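Periplasmic sugar-binding protein (Chloroflexus aurantiacus, PDB 4RXU) binds beta-D-glucopyranose and probably serves as the periplasmic sugar-binding component of an ABC-type carbohydrate transporter. Local coordinates at residues A[177-182]-A[200-206]; A[70-75]-A[92-96]. The contacts are given in a common frame with arbitrary orientation. Residue numbers count along the deposited sequence, not the author numbering.

Contact 1 of 2, residues A[177-182]-A[200-206]; sequences WKVLQP and LQNKLDL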
# COMPACT_ATOMS: atom_id res chain seq x y z
N TRP A 177 3.83 -1.35 -13.60
CA TRP A 177 3.58 -1.34 -15.04
C TRP A 177 4.79 -0.82 -15.80
O TRP A 177 5.12 -1.30 -16.90
CB TRP A 177 2.39 -0.45 -15.37
CG TRP A 177 2.01 -0.45 -16.83
CD1 TRP A 177 2.24 0.54 -17.73
CD2 TRP A 177 1.35 -1.52 -17.55
NE1 TRP A 177 1.75 0.17 -18.97
CE2 TRP A 177 1.18 -1.08 -18.88
CE3 TRP A 177 0.85 -2.78 -17.19
CZ2 TRP A 177 0.55 -1.87 -19.86
CZ3 TRP A 177 0.22 -3.57 -18.15
CH2 TRP A 177 0.08 -3.11 -19.47
N LYS A 178 5.44 0.19 -15.23
CA LYS A 178 6.57 0.80 -15.92
C LYS A 178 7.81 -0.09 -15.96
O LYS A 178 8.73 0.20 -16.71
CB LYS A 178 6.83 2.21 -15.42
CG LYS A 178 5.59 3.07 -15.68
CD LYS A 178 5.91 4.52 -15.75
CE LYS A 178 4.82 5.35 -16.38
NZ LYS A 178 5.13 6.74 -16.00
N VAL A 179 7.79 -1.18 -15.18
CA VAL A 179 8.78 -2.24 -15.29
C VAL A 179 8.27 -3.41 -16.13
O VAL A 179 9.01 -3.97 -16.95
CB VAL A 179 9.20 -2.72 -13.87
CG1 VAL A 179 10.03 -4.00 -13.92
CG2 VAL A 179 9.97 -1.61 -13.15
N LEU A 180 7.02 -3.79 -15.91
CA LEU A 180 6.49 -4.94 -16.64
C LEU A 180 6.20 -4.70 -18.12
O LEU A 180 6.39 -5.59 -18.94
CB LEU A 180 5.24 -5.50 -15.96
CG LEU A 180 5.38 -6.01 -14.54
CD1 LEU A 180 4.02 -6.21 -13.90
CD2 LEU A 180 6.19 -7.29 -14.48
N GLN A 181 5.74 -3.50 -18.46
CA GLN A 181 5.27 -3.25 -19.81
C GLN A 181 6.34 -3.54 -20.87
O GLN A 181 6.06 -4.21 -21.87
CB GLN A 181 4.64 -1.85 -19.93
CG GLN A 181 4.10 -1.53 -21.32
CD GLN A 181 5.19 -1.13 -22.33
OE1 GLN A 181 6.17 -0.46 -21.98
NE2 GLN A 181 4.99 -1.51 -23.60
N PRO A 182 7.58 -3.07 -20.66
CA PRO A 182 8.59 -3.42 -21.66
C PRO A 182 8.81 -4.92 -21.79
O PRO A 182 9.12 -5.40 -22.86
CB PRO A 182 9.86 -2.77 -21.12
CG PRO A 182 9.38 -1.64 -20.30
CD PRO A 182 8.08 -2.06 -19.71
N LEU A 200 -3.57 -2.62 -23.78
CA LEU A 200 -2.68 -1.54 -23.43
C LEU A 200 -1.20 -1.88 -23.38
O LEU A 200 -0.38 -1.01 -23.03
CB LEU A 200 -3.10 -0.87 -22.08
CG LEU A 200 -4.39 -0.01 -22.22
CD1 LEU A 200 -5.04 0.26 -20.87
CD2 LEU A 200 -4.12 1.30 -22.95
N GLN A 201 -0.85 -3.12 -23.74
CA GLN A 201 0.51 -3.61 -23.38
C GLN A 201 1.64 -3.04 -24.24
O GLN A 201 2.79 -3.32 -23.97
CB GLN A 201 0.58 -5.12 -23.38
CG GLN A 201 0.59 -5.76 -24.75
CD GLN A 201 0.42 -7.26 -24.65
OE1 GLN A 201 -0.16 -7.77 -23.69
NE2 GLN A 201 0.94 -7.98 -25.62
N ASN A 202 1.32 -2.22 -25.24
CA ASN A 202 2.36 -1.46 -25.95
C ASN A 202 2.25 0.02 -25.67
O ASN A 202 2.59 0.84 -26.49
CB ASN A 202 2.29 -1.71 -27.43
CG ASN A 202 2.71 -3.12 -27.79
OD1 ASN A 202 3.92 -3.44 -27.85
ND2 ASN A 202 1.74 -3.99 -27.93
N LYS A 203 1.76 0.35 -24.49
CA LYS A 203 1.70 1.74 -24.02
C LYS A 203 2.33 1.81 -22.64
O LYS A 203 1.79 1.27 -21.70
CB LYS A 203 0.24 2.27 -24.00
CG LYS A 203 0.13 3.76 -23.67
CD LYS A 203 -1.28 4.33 -23.88
CE LYS A 203 -1.35 5.81 -23.50
NZ LYS A 203 -2.66 6.37 -23.85
N LEU A 204 3.46 2.48 -22.53
CA LEU A 204 4.14 2.60 -21.25
C LEU A 204 3.45 3.59 -20.30
O LEU A 204 3.31 3.32 -19.13
CB LEU A 204 5.59 2.99 -21.47
CG LEU A 204 6.47 3.14 -20.22
CD1 LEU A 204 6.70 1.80 -19.53
CD2 LEU A 204 7.79 3.81 -20.63
N ASP A 205 3.06 4.75 -20.82
CA ASP A 205 2.46 5.84 -20.00
C ASP A 205 0.96 5.81 -20.06
O ASP A 205 0.35 6.46 -20.89
CB ASP A 205 2.90 7.20 -20.51
CG ASP A 205 4.32 7.47 -20.28
OD1 ASP A 205 4.99 6.61 -19.68
OD2 ASP A 205 4.78 8.54 -20.71
N LEU A 206 0.38 5.04 -19.17
CA LEU A 206 -1.06 4.95 -19.10
C LEU A 206 -1.67 6.18 -18.43
O LEU A 206 -1.16 6.74 -17.46
CB LEU A 206 -1.47 3.72 -18.30
CG LEU A 206 -0.93 2.40 -18.79
CD1 LEU A 206 -1.46 1.30 -17.89
CD2 LEU A 206 -1.34 2.15 -20.23
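Side chains of a helix holding an irregular loop by its backbone carbonyls make up this surface contact, in which the C-terminal half of helix 167-185 meets the loop joining helix 195-199 to helix 208-218. Two hydrogen bonds run from helix side chains to loop carbonyls. Trp177 NE1 donates to Lys203 O at 2.9 Å, and one turn further on Gln181 NE2 donates to Gln201 O, also at 2.9 Å. Both acceptors belong to a loop that bends through a type I turn from Leu200 to Lys203, closed by Lys203 N to Leu200 O at 2.9 Å. In the periplasmic binding protein fold this places the contact in the lobe built on the parallel sheet that includes strands 155-159, 189-191 and 246-249; strand 189-191 lies in the chain between the two segments. The indole is used twice: its edge faces the carbonyls of Leu200, Lys203 and Leu204, while Leu206 CD1 sits over one face in a CH-pi contact, 3.6 Å from the five-membered ring's centroid. Leu206 also reaches Met211 and Ile214 of helix 208-218. Leu204 CD1 packs 4.1 Å from Pro182 CD. Lys178, salt-bridged to Glu174 of its own helix, adds a long salt bridge to the loop, NZ to Asp205 OD1 at 3.7 Å.

Contact 2 of 2, residues A[70-75]-A[92-96]; sequences GSSAKE and ICPHD
A carboxylate near the start of a helix can secure a neighbouring strand-end loop, as here in a Rossmann-like lobe of the periplasmic binding protein fold. Gly70 (phi/psi 67/25) leads into helix 72-84, whose N-cap is Ser71: its OG accepts from Lys74 N at 3.0 Å. Glu75, chi1 and chi2 both t, points across to the loop after strand 89-92. CA atoms of Gly70 and His95 lie 5.7 Å apart, those of Glu75 and Pro94 7.6 Å. Ile92 ends the strand, its CD1 4.0 Å from Glu75 CG. Cys93 O accepts from water 2 (2.9 Å), which also donates to Glu75 OE2 (2.7 Å). Pro94, at -74/145, puts its CA 3.2 Å from Glu75 OE2. His95 N donates to the same OE2 at 2.8 Å; with chi1 t and chi2 60°, its imidazole presents a face to Gly70, whose CA lies 3.8 Å from the ring centroid in a CH-pi contact. Finally, Asp96 N donates at 2.8 Å to water 1, which accepts from Ser72 OG and donates to Glu75 OE1, both at 2.7 Å.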
# COMPACT_ATOMS: atom_id res chain seq x y z
N GLY A 70 -14.23 2.13 6.99
CA GLY A 70 -14.33 2.06 5.55
C GLY A 70 -15.42 2.93 4.98
O GLY A 70 -15.93 2.63 3.91
N SER A 71 -15.80 3.98 5.72
CA SER A 71 -16.87 4.89 5.32
C SER A 71 -16.38 6.32 5.23
O SER A 71 -15.96 6.90 6.23
CB SER A 71 -18.00 4.85 6.33
OG SER A 71 -18.90 5.91 6.12
N SER A 72 -16.53 6.93 4.05
CA SER A 72 -16.15 8.34 3.91
C SER A 72 -17.05 9.24 4.75
O SER A 72 -16.61 10.28 5.26
CB SER A 72 -16.23 8.81 2.47
OG SER A 72 -15.31 8.13 1.67
N ALA A 73 -18.30 8.84 4.92
CA ALA A 73 -19.19 9.65 5.72
C ALA A 73 -18.78 9.60 7.20
O ALA A 73 -18.80 10.63 7.90
CB ALA A 73 -20.64 9.20 5.53
N LYS A 74 -18.40 8.42 7.67
CA LYS A 74 -17.95 8.31 9.06
C LYS A 74 -16.62 9.03 9.24
O LYS A 74 -16.38 9.67 10.24
CB LYS A 74 -17.81 6.86 9.49
CG LYS A 74 -17.33 6.68 10.92
CD LYS A 74 -18.35 7.20 11.92
CE LYS A 74 -18.00 6.98 13.38
NZ LYS A 74 -18.07 5.58 13.82
N GLU A 75 -15.75 8.91 8.25
CA GLU A 75 -14.48 9.63 8.26
C GLU A 75 -14.68 11.14 8.47
O GLU A 75 -14.03 11.76 9.29
CB GLU A 75 -13.78 9.33 6.95
CG GLU A 75 -12.50 10.10 6.72
CD GLU A 75 -11.99 9.72 5.35
OE1 GLU A 75 -12.34 10.44 4.37
OE2 GLU A 75 -11.32 8.67 5.25
N ILE A 92 -4.44 12.14 8.83
CA ILE A 92 -5.57 11.39 8.25
C ILE A 92 -5.16 10.52 7.06
O ILE A 92 -4.60 11.03 6.09
CB ILE A 92 -6.75 12.32 7.85
CG1 ILE A 92 -7.87 11.50 7.20
CG2 ILE A 92 -6.30 13.49 6.97
CD1 ILE A 92 -9.18 12.26 7.12
N CYS A 93 -5.47 9.23 7.18
CA CYS A 93 -5.38 8.31 6.09
C CYS A 93 -6.79 8.07 5.54
O CYS A 93 -7.61 7.44 6.22
CB CYS A 93 -4.73 7.01 6.51
SG CYS A 93 -4.69 5.82 5.18
N PRO A 94 -7.08 8.56 4.31
CA PRO A 94 -8.41 8.47 3.82
C PRO A 94 -8.81 7.09 3.39
O PRO A 94 -8.01 6.33 2.84
CB PRO A 94 -8.41 9.40 2.59
CG PRO A 94 -6.99 9.43 2.15
CD PRO A 94 -6.25 9.43 3.46
N HIS A 95 -10.07 6.77 3.62
CA HIS A 95 -10.62 5.58 2.99
C HIS A 95 -10.72 5.72 1.47
O HIS A 95 -10.26 4.87 0.71
CB HIS A 95 -11.99 5.25 3.53
CG HIS A 95 -12.58 4.10 2.80
ND1 HIS A 95 -11.98 2.86 2.79
CD2 HIS A 95 -13.63 4.03 1.96
CE1 HIS A 95 -12.67 2.06 2.01
NE2 HIS A 95 -13.69 2.73 1.51
N ASP A 96 -11.29 6.84 1.05
CA ASP A 96 -11.46 7.15 -0.35
C ASP A 96 -10.84 8.52 -0.58
O ASP A 96 -11.29 9.50 -0.02
CB ASP A 96 -12.94 7.14 -0.74
CG ASP A 96 -13.17 7.47 -2.20
OD1 ASP A 96 -12.56 8.41 -2.76
OD2 ASP A 96 -14.01 6.79 -2.80
O HOH W 1 -12.81 8.96 2.18
O HOH W 2 -10.27 7.40 7.36

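In the fold
The two contacts lie in different lobes of a two-lobed binding protein, each joining a helix to a loop within its own lobe. Both segments of contact 2 precede those of contact 1 in the sequence; the contact centres are 31 Å apart and their nearest atoms about 19 Å, so they do not touch. Contact 2 belongs to the lobe whose sheet includes strands 29-37, 61-67 and 89-92, and it lies on the sugar side: the Cys93 side chain is about 6 Å from the bound glucose, and Pro94 O is hydrogen-bonded to the pocket residue Arg119. Contact 1 occupies the periphery of the other lobe, on helix 167-185, whose N-terminal end supplies the pocket residues Asn168 and Phe172.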